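Local atomic coordinates of carboxypeptidase 1 (Deinococcus radiodurans str. R1, PDB entry 5GIV), a protein that probably acts as a broad-specificity metallocarboxypeptidase of the M32 family, removing amino acids one at a time from the C-terminus of peptides with the help of a zinc ion. Residues S429-A434 with Q482-G487; W119-P124 with F128-P133. One frame throughout, in Å; residues are numbered along the deposited sequence.

Contact 1 (S429-A434 with Q482-G487); sequences SAQFYA and QALTAG
The carboxamide of Q431 lies against the backbone of A483 to T485, and its CD sits 3.8 Å from the CG2 methyl of T485, the two side chains crossing at about a right angle. It is a helix-to-loop contact in the largely helical M32 fold: helix 420-439 sends one glutamine into the connection between helices 472-480 and 487-501. With CG anti to the backbone N (chi1 -177°) and the chain extended beyond it, the amide reaches the loop and uses both its ends. OE1 accepts from the T485 N at 3.0 Å in a fairly straight bond of 162°, with the donor tilted from the carbonyl plane. NE2 gives a hydrogen to the A483 O at 2.9 Å; here the nitrogen stands above the plane of that carbonyl. T480, at the end of helix 472-480, receives a second bond from NE2 through its OG1, which further fixes the rotation of the amide. A leucine in place of Q431 would probably leave the T485 N and A483 O without these mates and let the loop shift. Beyond the loop the chain enters helix 487-501, and T485 caps that start: its OG1, anti to its own backbone N, accepts from the G487 N at 3.0 Å.

Contact 2 (W119-P124 with F128-P133); sequences WTEARP and FGRMVP
Bends at chi2 (-48°) and chi3 (-56°) curl the M131 side chain back on A122 and W119, while R130, extended from CG to NE, reaches across to E121. Together they pack at the junction of two successive helices of the M32 fold, 102-122 and 128-147, joined by a short loop. The M131 SD packs 3.5 Å from the A122 CB, and its CE lies 4.0 Å from the W119 CB, beside the backbone of that residue. The indole itself turns to other partners: its NE1 bonds to the L405 O and its ring stacks with Y411. L405 also touches M131, so a loop of the later chain packs against this junction. Further out, R130 and E121 form a salt bridge in which two nitrogens grip a single oxygen. The carboxylate and guanidinium planes are 62° apart, yet E121 OE2 lies at the edge of the guanidinium, in its plane. Both bonds end on this one oxygen, but they meet it differently with respect to the carboxylate: the R130 NH1 meets the anti lone pair of E121 OE2 at 3.2 Å, whereas the R130 NH2 comes to it from above the carboxylate plane at 3.1 Å.

The two contacts illustrate how sequence separation and chemistry can vary within one helical fold. Contact 1 joins segments 48 residues apart and lies at the surface, although its central glutamine is buried; contact 2, partly buried, joins successive helices with only a short loop between them. They share no element and sit on opposite sides of the chain's centre, their nearest atoms about 25 Å apart. A neutral amide reading loop backbone carries the first, whereas the second pairs an apolar sulfur-and-methyl patch with a partly exposed ionic bridge. Contact 1 comes nearer the metal site, with the L484 side chain about 11 Å from that of the zinc ligand E296; contact 2 lies away from it.

Contact 1 (S429-A434 with Q482-G487)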
ATOM      1  N   SER A 429      26.296   8.148 -16.721  1.00 20.80           N
ATOM      2  CA  SER A 429      26.275   6.689 -16.634  1.00 20.81           C
ATOM      3  C   SER A 429      27.580   6.086 -17.144  1.00 21.02           C
ATOM      4  O   SER A 429      28.165   5.211 -16.494  1.00 21.03           O
ATOM      5  CB  SER A 429      25.076   6.123 -17.405  1.00 20.77           C
ATOM      6  OG  SER A 429      25.202   6.313 -18.802  1.00 20.90           O
ATOM      7  N   ALA A 430      28.052   6.542 -18.311  1.00 23.88           N
ATOM      8  CA  ALA A 430      29.313   6.035 -18.857  1.00 24.10           C
ATOM      9  C   ALA A 430      30.522   6.539 -18.074  1.00 24.15           C
ATOM     10  O   ALA A 430      31.526   5.825 -17.962  1.00 24.30           O
ATOM     11  CB  ALA A 430      29.447   6.419 -20.330  1.00 24.25           C
ATOM     12  N   GLN A 431      30.459   7.768 -17.558  1.00 19.42           N
ATOM     13  CA  GLN A 431      31.565   8.303 -16.770  1.00 19.45           C
ATOM     14  C   GLN A 431      31.742   7.506 -15.485  1.00 19.32           C
ATOM     15  O   GLN A 431      32.861   7.122 -15.130  1.00 19.41           O
ATOM     16  CB  GLN A 431      31.325   9.788 -16.480  1.00 19.37           C
ATOM     17  CG  GLN A 431      32.436  10.509 -15.714  1.00 19.41           C
ATOM     18  CD  GLN A 431      32.277  12.038 -15.752  1.00 19.39           C
ATOM     19  OE1 GLN A 431      31.536  12.572 -16.576  1.00 19.39           O
ATOM     20  NE2 GLN A 431      32.972  12.740 -14.849  1.00 19.34           N
ATOM     21  N   PHE A 432      30.642   7.237 -14.773  1.00 20.36           N
ATOM     22  CA  PHE A 432      30.735   6.395 -13.586  1.00 20.22           C
ATOM     23  C   PHE A 432      31.181   4.989 -13.949  1.00 20.32           C
ATOM     24  O   PHE A 432      32.017   4.394 -13.261  1.00 20.33           O
ATOM     25  CB  PHE A 432      29.394   6.338 -12.854  1.00 20.00           C
ATOM     26  CG  PHE A 432      29.117   7.537 -12.012  1.00 19.86           C
ATOM     27  CD1 PHE A 432      30.001   7.905 -11.006  1.00 19.82           C
ATOM     28  CD2 PHE A 432      27.978   8.294 -12.215  1.00 19.77           C
ATOM     29  CE1 PHE A 432      29.755   9.011 -10.226  1.00 19.70           C
ATOM     30  CE2 PHE A 432      27.724   9.406 -11.431  1.00 19.67           C
ATOM     31  CZ  PHE A 432      28.612   9.767 -10.439  1.00 19.64           C
ATOM     32  N   TYR A 433      30.650   4.448 -15.038  1.00 21.07           N
ATOM     33  CA  TYR A 433      30.952   3.068 -15.378  1.00 21.15           C
ATOM     34  C   TYR A 433      32.431   2.889 -15.689  1.00 21.38           C
ATOM     35  O   TYR A 433      33.056   1.936 -15.210  1.00 21.39           O
ATOM     36  CB  TYR A 433      30.096   2.637 -16.556  1.00 21.21           C
ATOM     37  CG  TYR A 433      30.286   1.207 -16.949  1.00 21.31           C
ATOM     38  CD1 TYR A 433      29.575   0.201 -16.315  1.00 21.17           C
ATOM     39  CD2 TYR A 433      31.179   0.855 -17.963  1.00 21.55           C
ATOM     40  CE1 TYR A 433      29.736  -1.123 -16.682  1.00 21.26           C
ATOM     41  CE2 TYR A 433      31.350  -0.468 -18.332  1.00 21.63           C
ATOM     42  CZ  TYR A 433      30.624  -1.451 -17.689  1.00 21.48           C
ATOM     43  OH  TYR A 433      30.782  -2.767 -18.051  1.00 21.57           O
ATOM     44  N   ALA A 434      33.010   3.807 -16.475  1.00 24.83           N
ATOM     45  CA  ALA A 434      34.419   3.706 -16.846  1.00 25.07           C
ATOM     46  C   ALA A 434      35.317   3.789 -15.621  1.00 25.01           C
ATOM     47  O   ALA A 434      36.351   3.112 -15.549  1.00 25.13           O
ATOM     48  CB  ALA A 434      34.786   4.794 -17.853  1.00 25.26           C
ATOM     49  N   GLN A 482      37.269  13.574 -12.337  1.00 31.04           N
ATOM     50  CA  GLN A 482      37.051  14.758 -13.155  1.00 31.11           C
ATOM     51  C   GLN A 482      35.592  15.184 -13.057  1.00 30.89           C
ATOM     52  O   GLN A 482      34.732  14.432 -12.592  1.00 30.72           O
ATOM     53  CB  GLN A 482      37.432  14.502 -14.611  1.00 31.37           C
ATOM     54  CG  GLN A 482      36.773  13.268 -15.187  1.00 31.38           C
ATOM     55  CD  GLN A 482      37.202  12.990 -16.612  1.00 31.66           C
ATOM     56  OE1 GLN A 482      37.542  13.904 -17.358  1.00 31.83           O
ATOM     57  NE2 GLN A 482      37.189  11.725 -16.996  1.00 31.74           N
ATOM     58  N   ALA A 483      35.327  16.412 -13.497  1.00 17.80           N
ATOM     59  CA  ALA A 483      33.976  16.942 -13.521  1.00 17.75           C
ATOM     60  C   ALA A 483      33.179  16.294 -14.654  1.00 17.67           C
ATOM     61  O   ALA A 483      33.705  15.523 -15.470  1.00 17.65           O
ATOM     62  CB  ALA A 483      34.010  18.463 -13.676  1.00 17.76           C
ATOM     63  N   LEU A 484      31.896  16.640 -14.725  1.00 22.60           N
ATOM     64  CA  LEU A 484      31.029  16.104 -15.763  1.00 22.62           C
ATOM     65  C   LEU A 484      31.644  16.307 -17.142  1.00 22.86           C
ATOM     66  O   LEU A 484      32.054  17.414 -17.494  1.00 22.95           O
ATOM     67  CB  LEU A 484      29.656  16.778 -15.678  1.00 22.47           C
ATOM     68  CG  LEU A 484      28.613  16.491 -16.757  1.00 22.49           C
ATOM     69  CD1 LEU A 484      28.278  15.019 -16.795  1.00 22.48           C
ATOM     70  CD2 LEU A 484      27.347  17.299 -16.476  1.00 22.31           C
ATOM     71  N   THR A 485      31.747  15.221 -17.907  1.00 18.29           N
ATOM     72  CA  THR A 485      32.244  15.303 -19.271  1.00 18.52           C
ATOM     73  C   THR A 485      31.540  14.268 -20.135  1.00 18.54           C
ATOM     74  O   THR A 485      31.343  13.129 -19.712  1.00 18.47           O
ATOM     75  CB  THR A 485      33.768  15.101 -19.342  1.00 18.75           C
ATOM     76  OG1 THR A 485      34.163  14.890 -20.707  1.00 19.00           O
ATOM     77  CG2 THR A 485      34.196  13.911 -18.510  1.00 18.72           C
ATOM     78  N   ALA A 486      31.205  14.660 -21.361  1.00 18.35           N
ATOM     79  CA  ALA A 486      30.594  13.752 -22.321  1.00 18.37           C
ATOM     80  C   ALA A 486      31.598  12.809 -22.957  1.00 18.61           C
ATOM     81  O   ALA A 486      31.199  11.938 -23.738  1.00 18.64           O
ATOM     82  CB  ALA A 486      29.897  14.540 -23.430  1.00 18.39           C
ATOM     83  N   GLY A 487      32.880  12.948 -22.632  1.00 20.95           N
ATOM     84  CA  GLY A 487      33.905  12.155 -23.259  1.00 21.19           C
ATOM     85  C   GLY A 487      33.631  10.673 -23.158  1.00 21.15           C
ATOM     86  O   GLY A 487      33.455   9.984 -24.163  1.00 21.25           O
TER

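Contact 2 (W119-P124 with F128-P133)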
ATOM      1  N   TRP A 119      -5.342  16.850 -18.044  1.00 19.89           N
ATOM      2  CA  TRP A 119      -4.452  16.274 -19.049  1.00 19.83           C
ATOM      3  C   TRP A 119      -4.748  14.793 -19.275  1.00 19.79           C
ATOM      4  O   TRP A 119      -4.682  14.306 -20.414  1.00 19.74           O
ATOM      5  CB  TRP A 119      -2.994  16.482 -18.635  1.00 19.83           C
ATOM      6  CG  TRP A 119      -1.990  15.760 -19.493  1.00 19.79           C
ATOM      7  CD1 TRP A 119      -1.495  16.165 -20.703  1.00 19.76           C
ATOM      8  CD2 TRP A 119      -1.363  14.507 -19.203  1.00 19.78           C
ATOM      9  NE1 TRP A 119      -0.596  15.242 -21.178  1.00 19.74           N
ATOM     10  CE2 TRP A 119      -0.492  14.216 -20.276  1.00 19.76           C
ATOM     11  CE3 TRP A 119      -1.448  13.604 -18.137  1.00 19.81           C
ATOM     12  CZ2 TRP A 119       0.289  13.057 -20.314  1.00 19.76           C
ATOM     13  CZ3 TRP A 119      -0.668  12.451 -18.174  1.00 19.81           C
ATOM     14  CH2 TRP A 119       0.188  12.189 -19.259  1.00 19.79           C
ATOM     15  N   THR A 120      -5.046  14.052 -18.205  1.00 29.72           N
ATOM     16  CA  THR A 120      -5.347  12.631 -18.363  1.00 29.71           C
ATOM     17  C   THR A 120      -6.534  12.405 -19.287  1.00 29.67           C
ATOM     18  O   THR A 120      -6.665  11.316 -19.853  1.00 29.63           O
ATOM     19  CB  THR A 120      -5.612  11.981 -17.007  1.00 29.76           C
ATOM     20  OG1 THR A 120      -6.755  12.602 -16.407  1.00 29.81           O
ATOM     21  CG2 THR A 120      -4.409  12.165 -16.100  1.00 29.79           C
ATOM     22  N   GLU A 121      -7.378  13.416 -19.478  1.00 33.69           N
ATOM     23  CA  GLU A 121      -8.482  13.337 -20.424  1.00 33.67           C
ATOM     24  C   GLU A 121      -8.156  14.002 -21.752  1.00 33.61           C
ATOM     25  O   GLU A 121      -8.529  13.479 -22.811  1.00 33.56           O
ATOM     26  CB  GLU A 121      -9.740  13.989 -19.838  1.00 33.72           C
ATOM     27  CG  GLU A 121     -10.108  13.542 -18.429  1.00 33.81           C
ATOM     28  CD  GLU A 121     -11.339  14.273 -17.894  1.00 33.89           C
ATOM     29  OE1 GLU A 121     -11.843  13.886 -16.814  1.00 33.97           O
ATOM     30  OE2 GLU A 121     -11.777  15.258 -18.535  1.00 33.88           O
ATOM     31  N   ALA A 122      -7.442  15.135 -21.717  1.00 25.92           N
ATOM     32  CA  ALA A 122      -7.199  15.901 -22.932  1.00 25.87           C
ATOM     33  C   ALA A 122      -6.219  15.205 -23.870  1.00 25.81           C
ATOM     34  O   ALA A 122      -6.351  15.325 -25.091  1.00 25.76           O
ATOM     35  CB  ALA A 122      -6.684  17.298 -22.577  1.00 25.93           C
ATOM     36  N   ARG A 123      -5.246  14.462 -23.339  1.00 22.89           N
ATOM     37  CA  ARG A 123      -4.286  13.820 -24.237  1.00 22.87           C
ATOM     38  C   ARG A 123      -4.962  12.801 -25.142  1.00 22.82           C
ATOM     39  O   ARG A 123      -4.942  12.984 -26.371  1.00 22.79           O
ATOM     40  CB  ARG A 123      -3.130  13.188 -23.450  1.00 22.90           C
ATOM     41  CG  ARG A 123      -2.136  12.514 -24.388  1.00 22.87           C
ATOM     42  CD  ARG A 123      -1.003  11.762 -23.701  1.00 22.90           C
ATOM     43  NE  ARG A 123      -0.057  11.287 -24.712  1.00 22.90           N
ATOM     44  CZ  ARG A 123       0.890  10.382 -24.498  1.00 22.94           C
ATOM     45  NH1 ARG A 123       1.030   9.835 -23.302  1.00 22.96           N
ATOM     46  NH2 ARG A 123       1.700  10.024 -25.486  1.00 22.95           N
ATOM     47  N   PRO A 124      -5.591  11.741 -24.624  1.00 27.77           N
ATOM     48  CA  PRO A 124      -6.251  10.780 -25.519  1.00 27.73           C
ATOM     49  C   PRO A 124      -7.255  11.425 -26.457  1.00 27.70           C
ATOM     50  O   PRO A 124      -7.506  10.882 -27.538  1.00 27.66           O
ATOM     51  CB  PRO A 124      -6.912   9.790 -24.549  1.00 27.76           C
ATOM     52  CG  PRO A 124      -6.959  10.498 -23.232  1.00 27.80           C
ATOM     53  CD  PRO A 124      -5.762  11.385 -23.204  1.00 27.81           C
ATOM     54  N   PHE A 128      -5.504  19.744 -27.221  1.00 27.22           N
ATOM     55  CA  PHE A 128      -4.479  20.649 -26.720  1.00 27.29           C
ATOM     56  C   PHE A 128      -5.067  22.013 -26.398  1.00 27.35           C
ATOM     57  O   PHE A 128      -4.623  22.677 -25.455  1.00 27.42           O
ATOM     58  CB  PHE A 128      -3.331  20.797 -27.720  1.00 27.31           C
ATOM     59  CG  PHE A 128      -2.267  21.760 -27.260  1.00 27.39           C
ATOM     60  CD1 PHE A 128      -1.311  21.365 -26.334  1.00 27.41           C
ATOM     61  CD2 PHE A 128      -2.232  23.062 -27.736  1.00 27.45           C
ATOM     62  CE1 PHE A 128      -0.339  22.242 -25.897  1.00 27.48           C
ATOM     63  CE2 PHE A 128      -1.256  23.949 -27.302  1.00 27.52           C
ATOM     64  CZ  PHE A 128      -0.310  23.535 -26.380  1.00 27.53           C
ATOM     65  N   GLY A 129      -6.054  22.457 -27.183  1.00 27.57           N
ATOM     66  CA  GLY A 129      -6.687  23.735 -26.905  1.00 27.64           C
ATOM     67  C   GLY A 129      -7.252  23.827 -25.500  1.00 27.68           C
ATOM     68  O   GLY A 129      -7.267  24.903 -24.902  1.00 27.78           O
ATOM     69  N   ARG A 130      -7.698  22.705 -24.942  1.00 24.01           N
ATOM     70  CA  ARG A 130      -8.195  22.732 -23.571  1.00 24.06           C
ATOM     71  C   ARG A 130      -7.075  22.959 -22.563  1.00 24.11           C
ATOM     72  O   ARG A 130      -7.295  23.614 -21.536  1.00 24.19           O
ATOM     73  CB  ARG A 130      -8.934  21.431 -23.255  1.00 24.00           C
ATOM     74  CG  ARG A 130      -9.388  21.279 -21.808  1.00 24.07           C
ATOM     75  CD  ARG A 130     -10.026  19.915 -21.607  1.00 24.03           C
ATOM     76  NE  ARG A 130     -10.407  19.630 -20.224  1.00 24.10           N
ATOM     77  CZ  ARG A 130     -10.869  18.448 -19.814  1.00 24.08           C
ATOM     78  NH1 ARG A 130     -11.003  17.446 -20.679  1.00 24.00           N
ATOM     79  NH2 ARG A 130     -11.181  18.258 -18.539  1.00 24.15           N
ATOM     80  N   MET A 131      -5.870  22.435 -22.830  1.00 22.62           N
ATOM     81  CA  MET A 131      -4.782  22.572 -21.876  1.00 22.65           C
ATOM     82  C   MET A 131      -4.089  23.928 -21.947  1.00 22.72           C
ATOM     83  O   MET A 131      -3.371  24.289 -21.005  1.00 22.76           O
ATOM     84  CB  MET A 131      -3.750  21.462 -22.090  1.00 22.61           C
ATOM     85  CG  MET A 131      -4.322  20.064 -21.991  1.00 22.56           C
ATOM     86  SD  MET A 131      -5.352  19.827 -20.532  1.00 22.60           S
ATOM     87  CE  MET A 131      -4.231  20.268 -19.203  1.00 22.66           C
ATOM     88  N   VAL A 132      -4.278  24.688 -23.032  1.00 30.50           N
ATOM     89  CA  VAL A 132      -3.566  25.960 -23.178  1.00 30.59           C
ATOM     90  C   VAL A 132      -3.739  26.852 -21.952  1.00 30.70           C
ATOM     91  O   VAL A 132      -2.728  27.332 -21.419  1.00 30.75           O
ATOM     92  CB  VAL A 132      -3.977  26.657 -24.480  1.00 30.60           C
ATOM     93  CG1 VAL A 132      -3.460  28.080 -24.487  1.00 30.70           C
ATOM     94  CG2 VAL A 132      -3.439  25.897 -25.684  1.00 30.52           C
ATOM     95  N   PRO A 133      -4.954  27.118 -21.462  1.00 24.63           N
ATOM     96  CA  PRO A 133      -5.075  27.930 -20.235  1.00 24.73           C
ATOM     97  C   PRO A 133      -4.355  27.341 -19.030  1.00 24.72           C
ATOM     98  O   PRO A 133      -3.745  28.095 -18.263  1.00 24.79           O
ATOM     99  CB  PRO A 133      -6.595  28.020 -20.022  1.00 24.75           C
ATOM    100  CG  PRO A 133      -7.177  26.923 -20.857  1.00 24.65           C
ATOM    101  CD  PRO A 133      -6.269  26.786 -22.036  1.00 24.58           C
TER